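PDB 3L0G: nicotinate-nucleotide pyrophosphorylase from Ehrlichia chaffeensis, which probably converts quinolinate and phosphoribosyl pyrophosphate to nicotinate mononucleotide, pyrophosphate and carbon dioxide, a step of NAD(+) biosynthesis. Local coordinates for residues C[208-220]-C[228-240]. Residues are numbered along the deposited sequence; the frame is centred on the assembly and turned at random.
Sequences EYIAIECDNISQV and VDMILLDNMSISE
I212 and C214 of strand 210-214 pair in parallel with I231 and L233 of strand 230-234. The two strands and helix 217-225 form a beta-alpha-beta unit in the C-terminal domain of this NadC/ModD enzyme. Backbone bonds alternate between the strands, as in parallel pairing. The bond from L232 N to I212 O is nearly straight, at 178°.

D229 ties the N-terminal ends together. Its CB lies over the centre of one face of the Y209 ring, a CH-pi contact 3.6 Å from the centroid. CG comes within 4.1 Å of Y209 CD1, with the carboxylate turned 22° from the ring plane. OD2 accepts from I210 N at 2.8 Å, on its anti side and slightly out of plane. A water bridges OD2 and E208 O weakly. D229 CG stands anti to its carbonyl carbon (chi1 -60°), which carries OD2 back to I210. M230 SD sits at the edge of the same ring, a Met-aromatic contact.

V220 packs from the helix onto the sheet face that carries I231 and L233. Its CG1 meets I231 CD1, and its CG2 meets L233 CD2 at 3.6 Å. On the other face, E213 and L232 lie side by side, and E213 OE1 accepts from D185 N. N216 caps the helix: its OD1 takes the N-H of Q219 at 2.8 Å, nearly along the C=O axis.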
# COMPACT_ATOMS: atom_id res chain seq x y z
N GLU C 208 -14.48 -4.50 -28.09
CA GLU C 208 -14.07 -3.44 -27.13
C GLU C 208 -14.61 -2.12 -27.62
O GLU C 208 -14.58 -1.82 -28.81
CB GLU C 208 -12.54 -3.29 -27.00
CG GLU C 208 -11.89 -4.05 -25.83
CD GLU C 208 -12.28 -3.55 -24.46
OE1 GLU C 208 -12.51 -2.33 -24.29
OE2 GLU C 208 -12.32 -4.41 -23.53
N TYR C 209 -15.11 -1.32 -26.67
CA TYR C 209 -15.54 0.03 -26.95
C TYR C 209 -14.31 0.82 -27.37
O TYR C 209 -13.28 0.79 -26.67
CB TYR C 209 -16.14 0.62 -25.68
CG TYR C 209 -16.78 1.96 -25.80
CD1 TYR C 209 -18.17 2.09 -25.86
CD2 TYR C 209 -16.02 3.11 -25.77
CE1 TYR C 209 -18.76 3.33 -25.93
CE2 TYR C 209 -16.59 4.34 -25.83
CZ TYR C 209 -17.96 4.46 -25.92
OH TYR C 209 -18.52 5.69 -25.97
N ILE C 210 -14.39 1.54 -28.49
CA ILE C 210 -13.18 2.22 -28.98
C ILE C 210 -13.35 3.71 -28.98
O ILE C 210 -14.23 4.20 -29.67
CB ILE C 210 -12.80 1.79 -30.41
CG1 ILE C 210 -12.65 0.26 -30.48
CG2 ILE C 210 -11.52 2.49 -30.84
CD1 ILE C 210 -12.02 -0.26 -31.78
N ALA C 211 -12.52 4.40 -28.19
CA ALA C 211 -12.34 5.87 -28.24
C ALA C 211 -11.03 6.24 -28.91
O ALA C 211 -10.03 5.56 -28.72
CB ALA C 211 -12.37 6.47 -26.85
N ILE C 212 -11.02 7.35 -29.67
CA ILE C 212 -9.80 7.80 -30.35
C ILE C 212 -9.67 9.32 -30.31
O ILE C 212 -10.64 10.04 -30.51
CB ILE C 212 -9.74 7.27 -31.79
CG1 ILE C 212 -8.43 7.70 -32.49
CG2 ILE C 212 -10.98 7.71 -32.57
CD1 ILE C 212 -8.14 6.93 -33.85
N GLU C 213 -8.47 9.82 -30.03
CA GLU C 213 -8.28 11.27 -30.07
C GLU C 213 -7.83 11.80 -31.44
O GLU C 213 -6.92 11.26 -32.10
CB GLU C 213 -7.42 11.81 -28.94
CG GLU C 213 -6.19 11.09 -28.63
CD GLU C 213 -5.27 11.88 -27.68
OE1 GLU C 213 -4.09 12.12 -28.07
OE2 GLU C 213 -5.75 12.25 -26.57
N CYS C 214 -8.52 12.85 -31.86
CA CYS C 214 -8.31 13.49 -33.13
C CYS C 214 -7.93 14.96 -32.89
O CYS C 214 -8.51 15.61 -32.02
CB CYS C 214 -9.61 13.43 -33.91
SG CYS C 214 -10.22 11.74 -34.29
N ASP C 215 -6.99 15.48 -33.66
CA ASP C 215 -6.73 16.91 -33.60
C ASP C 215 -7.00 17.68 -34.88
O ASP C 215 -6.68 18.85 -34.94
CB ASP C 215 -5.36 17.25 -33.00
CG ASP C 215 -4.24 16.62 -33.72
OD1 ASP C 215 -4.43 16.18 -34.88
OD2 ASP C 215 -3.14 16.55 -33.10
N ASN C 216 -7.63 17.05 -35.87
CA ASN C 216 -8.19 17.81 -37.00
C ASN C 216 -9.37 17.10 -37.60
O ASN C 216 -9.71 15.98 -37.20
CB ASN C 216 -7.10 18.12 -38.04
CG ASN C 216 -6.52 16.87 -38.67
OD1 ASN C 216 -7.24 15.93 -38.96
ND2 ASN C 216 -5.22 16.86 -38.87
N ILE C 217 -10.01 17.74 -38.57
CA ILE C 217 -11.25 17.22 -39.12
C ILE C 217 -11.00 15.95 -39.96
O ILE C 217 -11.83 15.00 -39.97
CB ILE C 217 -11.96 18.32 -39.95
CG1 ILE C 217 -12.64 19.31 -38.99
CG2 ILE C 217 -12.93 17.72 -40.97
CD1 ILE C 217 -13.75 18.73 -38.15
N SER C 218 -9.89 15.94 -40.68
CA SER C 218 -9.49 14.74 -41.42
C SER C 218 -9.42 13.51 -40.50
O SER C 218 -9.92 12.46 -40.84
CB SER C 218 -8.12 14.98 -42.10
OG SER C 218 -7.72 13.80 -42.80
N GLN C 219 -8.85 13.65 -39.31
CA GLN C 219 -8.79 12.51 -38.38
C GLN C 219 -10.14 12.12 -37.82
O GLN C 219 -10.41 10.95 -37.62
CB GLN C 219 -7.80 12.80 -37.25
CG GLN C 219 -6.36 12.85 -37.73
CD GLN C 219 -5.39 13.05 -36.61
OE1 GLN C 219 -5.68 13.78 -35.66
NE2 GLN C 219 -4.25 12.37 -36.67
N VAL C 220 -11.01 13.10 -37.61
CA VAL C 220 -12.39 12.81 -37.27
C VAL C 220 -13.10 12.02 -38.40
O VAL C 220 -13.74 10.99 -38.15
CB VAL C 220 -13.19 14.08 -37.00
CG1 VAL C 220 -14.64 13.75 -36.84
CG2 VAL C 220 -12.65 14.81 -35.73
N VAL C 228 -15.87 4.13 -35.01
CA VAL C 228 -15.49 4.17 -33.60
C VAL C 228 -16.67 4.55 -32.73
O VAL C 228 -17.65 5.09 -33.19
CB VAL C 228 -14.29 5.12 -33.32
CG1 VAL C 228 -13.06 4.59 -33.98
CG2 VAL C 228 -14.59 6.52 -33.77
N ASP C 229 -16.58 4.25 -31.45
CA ASP C 229 -17.69 4.50 -30.54
C ASP C 229 -17.61 5.93 -30.02
O ASP C 229 -18.63 6.54 -29.72
CB ASP C 229 -17.68 3.47 -29.40
CG ASP C 229 -17.82 2.05 -29.91
OD1 ASP C 229 -18.95 1.68 -30.27
OD2 ASP C 229 -16.81 1.33 -29.96
N MET C 230 -16.41 6.48 -29.98
CA MET C 230 -16.16 7.74 -29.30
C MET C 230 -14.97 8.44 -29.91
O MET C 230 -13.93 7.82 -30.16
CB MET C 230 -15.91 7.49 -27.81
CG MET C 230 -15.44 8.71 -26.97
SD MET C 230 -15.46 8.28 -25.21
CE MET C 230 -13.90 9.04 -24.65
N ILE C 231 -15.15 9.72 -30.15
CA ILE C 231 -14.13 10.58 -30.75
C ILE C 231 -13.85 11.74 -29.80
O ILE C 231 -14.75 12.44 -29.36
CB ILE C 231 -14.57 11.10 -32.13
CG1 ILE C 231 -14.63 9.96 -33.14
CG2 ILE C 231 -13.61 12.17 -32.63
CD1 ILE C 231 -15.24 10.39 -34.50
N LEU C 232 -12.59 11.93 -29.49
CA LEU C 232 -12.13 13.00 -28.64
C LEU C 232 -11.55 14.10 -29.53
O LEU C 232 -10.75 13.83 -30.43
CB LEU C 232 -11.07 12.45 -27.69
CG LEU C 232 -10.63 13.29 -26.50
CD1 LEU C 232 -10.30 12.39 -25.31
CD2 LEU C 232 -9.41 14.16 -26.90
N LEU C 233 -11.98 15.34 -29.30
CA LEU C 233 -11.47 16.49 -30.05
C LEU C 233 -10.41 17.20 -29.18
O LEU C 233 -10.72 17.77 -28.13
CB LEU C 233 -12.63 17.41 -30.43
CG LEU C 233 -13.83 16.77 -31.17
CD1 LEU C 233 -15.01 17.76 -31.34
CD2 LEU C 233 -13.43 16.21 -32.54
N ASP C 234 -9.14 17.10 -29.59
CA ASP C 234 -8.01 17.56 -28.76
C ASP C 234 -7.54 18.93 -29.27
O ASP C 234 -7.08 19.05 -30.39
CB ASP C 234 -6.87 16.53 -28.79
CG ASP C 234 -5.78 16.79 -27.73
OD1 ASP C 234 -6.11 17.12 -26.56
OD2 ASP C 234 -4.57 16.64 -28.08
N ASN C 235 -7.71 19.96 -28.46
CA ASN C 235 -7.29 21.33 -28.82
C ASN C 235 -7.76 21.84 -30.15
O ASN C 235 -6.99 22.38 -30.92
CB ASN C 235 -5.78 21.45 -28.77
CG ASN C 235 -5.24 21.15 -27.44
OD1 ASN C 235 -5.66 21.75 -26.44
ND2 ASN C 235 -4.33 20.19 -27.37
N MET C 236 -9.02 21.64 -30.43
CA MET C 236 -9.59 22.25 -31.61
C MET C 236 -10.32 23.56 -31.24
O MET C 236 -10.66 23.81 -30.08
CB MET C 236 -10.47 21.23 -32.36
CG MET C 236 -9.61 20.02 -32.88
SD MET C 236 -10.49 18.57 -33.60
CE MET C 236 -11.95 19.43 -34.10
N SER C 237 -10.51 24.40 -32.25
CA SER C 237 -11.19 25.67 -32.08
C SER C 237 -12.68 25.43 -32.00
O SER C 237 -13.18 24.38 -32.42
CB SER C 237 -10.89 26.55 -33.28
OG SER C 237 -11.38 25.94 -34.46
N ILE C 238 -13.42 26.41 -31.51
CA ILE C 238 -14.86 26.28 -31.49
C ILE C 238 -15.39 25.99 -32.91
O ILE C 238 -16.29 25.17 -33.09
CB ILE C 238 -15.54 27.51 -30.84
CG1 ILE C 238 -16.98 27.17 -30.47
CG2 ILE C 238 -15.45 28.75 -31.71
CD1 ILE C 238 -17.04 26.22 -29.29
N SER C 239 -14.81 26.64 -33.92
CA SER C 239 -15.23 26.43 -35.31
C SER C 239 -15.07 24.96 -35.76
O SER C 239 -15.99 24.37 -36.35
CB SER C 239 -14.51 27.44 -36.25
OG SER C 239 -14.11 26.87 -37.48
N GLU C 240 -13.91 24.37 -35.49
CA GLU C 240 -13.69 22.95 -35.80
C GLU C 240 -14.60 22.04 -34.99
O GLU C 240 -15.03 21.01 -35.50
CB GLU C 240 -12.26 22.51 -35.52
CG GLU C 240 -11.28 22.77 -36.63
CD GLU C 240 -9.85 22.52 -36.20
OE1 GLU C 240 -9.39 23.16 -35.24
OE2 GLU C 240 -9.20 21.66 -36.81
O HOH W 1 -17.73 -1.79 -29.39